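Carbohydrate kinase, FGGY (PDB 3IFR) probably catalyses the ATP-dependent phosphorylation of D-xylulose to D-xylulose 5-phosphate. Local coordinates at residues A[341-346]-A[377-382]; A[357-362]-A[487-492]. All blocks are in the same frame, centred on the assembly; numbering follows the deposited sequence.

Contact 1 of 2, residues A[341-346]-A[377-382]; sequences LVCLPY and RALLEA
Pro345, whose CG rests 3.8 Å from Ala382 CB on the helix, also lays its CD over one face of the Tyr346 ring, 3.6 Å above the plane and offset toward the rim. Here the short strand 342-344 passes over helix 372-397 in the FGGY C-terminal domain, the two segment axes 7.4 Å apart and inclined at 56°. Leu341, Cys343 and Pro345 face the helix, whose small Ala378 and Ala382 let the strand come near. Leu341 CD1 meets the methyl of Ala378 at 3.8 Å. The thiol of Cys343 has SG anti to the backbone N (chi1 162°), which brings it within 3.7 Å of Ala382 CB and also against Leu379 CD1.

No direct hydrogen bond joins the segments, but two waters do. One donates to both Leu341 O and Glu381 OE1; the other donates to Ala378 O at 2.8 Å and accepts only weakly from Cys343 N. Glu381 OE2 forms a salt bridge with Arg377 NE, which sits above the carboxylate plane, and also bonds to Tyr478 and Gly337. Alanine methyls, leucine and proline carbons and the cysteine sulfur thus make an apolar seam, while the water-bridged polar atoms and the ion pair lie beside it.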
loop_
_atom_site.group_PDB
_atom_site.type_symbol
_atom_site.label_atom_id
_atom_site.label_comp_id
_atom_site.label_asym_id
_atom_site.label_seq_id
_atom_site.Cartn_x
_atom_site.Cartn_y
_atom_site.Cartn_z
ATOM N N LEU A 341 0.167 29.045 14.342
ATOM C CA LEU A 341 0.725 27.749 14.680
ATOM C C LEU A 341 1.269 27.135 13.399
ATOM O O LEU A 341 0.641 27.260 12.342
ATOM C CB LEU A 341 -0.352 26.833 15.253
ATOM C CG LEU A 341 -0.542 26.875 16.767
ATOM C CD1 LEU A 341 -1.380 25.714 17.264
ATOM C CD2 LEU A 341 0.814 26.765 17.371
ATOM N N VAL A 342 2.436 26.495 13.480
ATOM C CA VAL A 342 2.949 25.737 12.350
ATOM C C VAL A 342 3.473 24.430 12.877
ATOM O O VAL A 342 4.330 24.434 13.744
ATOM C CB VAL A 342 4.113 26.462 11.641
ATOM C CG1 VAL A 342 4.478 25.731 10.365
ATOM C CG2 VAL A 342 3.752 27.896 11.345
ATOM N N CYS A 343 2.985 23.317 12.344
ATOM C CA CYS A 343 3.429 21.994 12.772
ATOM C C CYS A 343 4.166 21.182 11.666
ATOM O O CYS A 343 3.719 21.125 10.515
ATOM C CB CYS A 343 2.232 21.225 13.341
ATOM S SG CYS A 343 2.381 19.446 13.463
ATOM N N LEU A 344 5.308 20.589 12.016
ATOM C CA LEU A 344 5.902 19.548 11.205
ATOM C C LEU A 344 5.495 18.206 11.783
ATOM O O LEU A 344 5.774 17.919 12.946
ATOM C CB LEU A 344 7.417 19.663 11.236
ATOM C CG LEU A 344 7.947 20.966 10.671
ATOM C CD1 LEU A 344 9.420 21.050 10.955
ATOM C CD2 LEU A 344 7.667 21.059 9.158
ATOM N N PRO A 345 4.867 17.349 10.967
ATOM C CA PRO A 345 4.265 16.112 11.487
ATOM C C PRO A 345 5.141 14.881 11.338
ATOM O O PRO A 345 4.602 13.819 11.021
ATOM C CB PRO A 345 3.047 15.926 10.581
ATOM C CG PRO A 345 3.376 16.752 9.305
ATOM C CD PRO A 345 4.647 17.503 9.520
ATOM N N TYR A 346 6.441 14.990 11.585
ATOM C CA TYR A 346 7.347 13.851 11.406
ATOM C C TYR A 346 7.745 13.100 12.706
ATOM O O TYR A 346 8.925 13.059 13.106
ATOM C CB TYR A 346 8.561 14.302 10.591
ATOM C CG TYR A 346 8.185 15.185 9.403
ATOM C CD1 TYR A 346 7.227 14.774 8.479
ATOM C CD2 TYR A 346 8.785 16.425 9.214
ATOM C CE1 TYR A 346 6.882 15.570 7.401
ATOM C CE2 TYR A 346 8.438 17.238 8.144
ATOM C CZ TYR A 346 7.487 16.807 7.240
ATOM O OH TYR A 346 7.153 17.607 6.168
ATOM N N ARG A 377 -5.939 21.462 15.256
ATOM C CA ARG A 377 -6.067 22.003 13.916
ATOM C C ARG A 377 -4.740 22.038 13.195
ATOM O O ARG A 377 -4.621 21.602 12.052
ATOM C CB ARG A 377 -6.656 23.407 13.952
ATOM C CG ARG A 377 -6.717 24.016 12.557
ATOM C CD ARG A 377 -7.860 24.967 12.425
ATOM N NE ARG A 377 -8.124 25.201 11.019
ATOM C CZ ARG A 377 -9.307 25.042 10.433
ATOM N NH1 ARG A 377 -10.368 24.644 11.137
ATOM N NH2 ARG A 377 -9.415 25.288 9.136
ATOM N N ALA A 378 -3.730 22.538 13.900
ATOM C CA ALA A 378 -2.407 22.672 13.342
ATOM C C ALA A 378 -1.948 21.305 12.878
ATOM O O ALA A 378 -1.344 21.189 11.825
ATOM C CB ALA A 378 -1.450 23.224 14.374
ATOM N N LEU A 379 -2.237 20.269 13.657
ATOM C CA LEU A 379 -1.828 18.920 13.250
ATOM C C LEU A 379 -2.620 18.499 12.028
ATOM O O LEU A 379 -2.051 17.922 11.093
ATOM C CB LEU A 379 -2.000 17.866 14.354
ATOM C CG LEU A 379 -1.591 16.483 13.803
ATOM C CD1 LEU A 379 -0.203 16.552 13.174
ATOM C CD2 LEU A 379 -1.671 15.302 14.805
ATOM N N LEU A 380 -3.931 18.770 12.049
ATOM C CA LEU A 380 -4.774 18.429 10.917
ATOM C C LEU A 380 -4.228 19.076 9.638
ATOM O O LEU A 380 -4.114 18.430 8.594
ATOM C CB LEU A 380 -6.208 18.880 11.138
ATOM C CG LEU A 380 -7.009 18.076 12.154
ATOM C CD1 LEU A 380 -8.511 18.319 12.017
ATOM C CD2 LEU A 380 -6.678 16.629 12.018
ATOM N N GLU A 381 -3.864 20.347 9.755
ATOM C CA GLU A 381 -3.432 21.127 8.628
ATOM C C GLU A 381 -2.066 20.661 8.174
ATOM O O GLU A 381 -1.807 20.546 6.961
ATOM C CB GLU A 381 -3.401 22.590 9.013
ATOM C CG GLU A 381 -4.796 23.166 9.223
ATOM C CD GLU A 381 -4.783 24.611 9.620
ATOM O OE1 GLU A 381 -3.699 25.074 10.073
ATOM O OE2 GLU A 381 -5.838 25.294 9.457
ATOM N N ALA A 382 -1.181 20.383 9.136
ATOM C CA ALA A 382 0.138 19.857 8.792
ATOM C C ALA A 382 0.028 18.541 7.978
ATOM O O ALA A 382 0.709 18.363 6.966
ATOM C CB ALA A 382 1.039 19.695 10.044
HETATM O O HOH W 1 -1.423 25.298 11.341
HETATM O O HOH W 2 0.146 23.190 10.637
#

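Contact 2 of 2, residues A[357-362]-A[487-492]; sequences PFASGT and ALYATL
Ala359 and Tyr489 bring their CA atoms within 8.4 Å, and Thr362 and Leu488 within 9.0 Å, so the irregular chain 357-362 meets helix 475-496 through side chains and without a hydrogen bond between the segments. In this FGGY kinase, the residues lead into strand 362-364, one half of a two-stranded antiparallel sheet with strand 342-344, and the helix lies near the C-terminus of the chain.

About one turn beyond Tyr489 on the helix, Leu492 meets Thr362 tip to tip. Thr362 CG2, anti to the backbone N, comes to 3.7 Å from Leu492 CD1, while OG1, on the other branch, donates to Ser360 O within its own segment. That bond is 3.0 Å long from Thr362 OG1 to Ser360 O, with the donor tilted 31° from the carbonyl plane. An alanine here would probably leave Leu492 CD1 without its methyl partner and Ser360 O without the threonine hydroxyl that donates to it. Leu344 on the adjoining strand touches both Thr362 and Leu492, and Phe496 also packs on the threonine.

Tyr489 reaches across with CG anti to its backbone N (chi1 -178°). Its ring is met at the edge, near its plane, where Ala359 CB lies 3.8 Å from CE1. Phe496 and Glu350 also touch the tyrosine. Pro357 approaches the same ring tip to tip, its CG 3.1 Å from Tyr489 OH.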
loop_
_atom_site.group_PDB
_atom_site.type_symbol
_atom_site.label_atom_id
_atom_site.label_comp_id
_atom_site.label_asym_id
_atom_site.label_seq_id
_atom_site.Cartn_x
_atom_site.Cartn_y
_atom_site.Cartn_z
ATOM N N PRO A 357 14.626 12.160 6.113
ATOM C CA PRO A 357 15.510 11.972 7.239
ATOM C C PRO A 357 14.797 11.593 8.482
ATOM O O PRO A 357 13.599 11.352 8.452
ATOM C CB PRO A 357 15.943 13.393 7.505
ATOM C CG PRO A 357 14.758 14.049 7.484
ATOM C CD PRO A 357 13.898 13.397 6.375
ATOM N N PHE A 358 15.549 11.622 9.577
ATOM C CA PHE A 358 14.952 11.679 10.891
ATOM C C PHE A 358 14.805 13.097 11.479
ATOM O O PHE A 358 15.541 13.579 12.309
ATOM C CB PHE A 358 15.406 10.589 11.830
ATOM C CG PHE A 358 14.583 9.359 11.713
ATOM C CD1 PHE A 358 14.129 8.683 12.834
ATOM C CD2 PHE A 358 14.211 8.897 10.476
ATOM C CE1 PHE A 358 13.339 7.540 12.733
ATOM C CE2 PHE A 358 13.405 7.755 10.352
ATOM C CZ PHE A 358 12.975 7.075 11.498
ATOM N N ALA A 359 13.800 13.737 10.916
ATOM C CA ALA A 359 13.216 14.944 11.371
ATOM C C ALA A 359 12.260 14.515 12.471
ATOM O O ALA A 359 11.929 13.364 12.552
ATOM C CB ALA A 359 12.482 15.539 10.257
ATOM N N SER A 360 11.822 15.418 13.310
ATOM C CA SER A 360 10.915 14.991 14.337
ATOM C C SER A 360 9.759 15.920 14.454
ATOM O O SER A 360 9.824 17.005 13.986
ATOM C CB SER A 360 11.654 14.963 15.627
ATOM O OG SER A 360 12.348 16.146 15.716
ATOM N N GLY A 361 8.699 15.479 15.075
ATOM C CA GLY A 361 7.512 16.309 15.279
ATOM C C GLY A 361 7.873 17.679 15.818
ATOM O O GLY A 361 8.668 17.801 16.762
ATOM N N THR A 362 7.335 18.717 15.183
ATOM C CA THR A 362 7.574 20.081 15.645
ATOM C C THR A 362 6.298 20.934 15.752
ATOM O O THR A 362 5.489 20.944 14.847
ATOM C CB THR A 362 8.567 20.750 14.719
ATOM O OG1 THR A 362 9.720 19.907 14.620
ATOM C CG2 THR A 362 8.962 22.113 15.244
ATOM N N ALA A 487 9.385 26.225 4.818
ATOM C CA ALA A 487 10.475 26.992 5.361
ATOM C C ALA A 487 10.797 26.567 6.799
ATOM O O ALA A 487 11.953 26.712 7.249
ATOM C CB ALA A 487 10.147 28.477 5.303
ATOM N N LEU A 488 9.808 26.044 7.521
ATOM C CA LEU A 488 10.071 25.526 8.863
ATOM C C LEU A 488 11.066 24.363 8.732
ATOM O O LEU A 488 12.131 24.380 9.331
ATOM C CB LEU A 488 8.793 25.094 9.578
ATOM C CG LEU A 488 8.997 24.636 11.032
ATOM C CD1 LEU A 488 9.963 25.544 11.825
ATOM C CD2 LEU A 488 7.636 24.539 11.734
ATOM N N TYR A 489 10.736 23.406 7.868
ATOM C CA TYR A 489 11.569 22.237 7.647
ATOM C C TYR A 489 12.955 22.534 7.107
ATOM O O TYR A 489 13.945 21.962 7.570
ATOM C CB TYR A 489 10.895 21.280 6.697
ATOM C CG TYR A 489 11.698 20.057 6.489
ATOM C CD1 TYR A 489 11.938 19.189 7.539
ATOM C CD2 TYR A 489 12.250 19.770 5.251
ATOM C CE1 TYR A 489 12.678 18.044 7.369
ATOM C CE2 TYR A 489 13.004 18.627 5.064
ATOM C CZ TYR A 489 13.211 17.763 6.128
ATOM O OH TYR A 489 13.968 16.624 5.958
ATOM N N ALA A 490 13.033 23.393 6.104
ATOM C CA ALA A 490 14.335 23.789 5.596
ATOM C C ALA A 490 15.169 24.484 6.696
ATOM O O ALA A 490 16.369 24.322 6.786
ATOM C CB ALA A 490 14.172 24.683 4.367
ATOM N N THR A 491 14.514 25.251 7.542
ATOM C CA THR A 491 15.234 25.958 8.581
ATOM C C THR A 491 15.723 25.000 9.664
ATOM O O THR A 491 16.836 25.142 10.160
ATOM C CB THR A 491 14.361 27.064 9.213
ATOM O OG1 THR A 491 14.060 28.065 8.225
ATOM C CG2 THR A 491 15.092 27.728 10.365
ATOM N N LEU A 492 14.887 24.031 10.024
ATOM C CA LEU A 492 15.211 23.071 11.078
ATOM C C LEU A 492 16.052 21.892 10.587
ATOM O O LEU A 492 16.408 21.032 11.371
ATOM C CB LEU A 492 13.935 22.529 11.722
ATOM C CG LEU A 492 13.145 23.494 12.613
ATOM C CD1 LEU A 492 11.865 22.833 13.115
ATOM C CD2 LEU A 492 14.007 23.953 13.799
#

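In the fold
The two contacts flank one small antiparallel sheet: 341-346 carries one strand and 357-362 leads into the other, starting at Thr362, whose N probably bonds to Leu344 O. Contact 1 is the buried one, setting this sheet on helix 372-397. Contact 2 is only partly buried and joins the neighbouring strand and its approach to helix 475-496. Strand 342-344 reaches both helices, since Val342 and Leu344 turn to Leu488 while Cys343 between them, with Leu341 and Pro345 on its flanks, turns to Ala378 and Ala382. The chemistry follows the place: small apolar groups, bound waters and an ion pair inside, against an aromatic edge and sparse methyl contacts farther out.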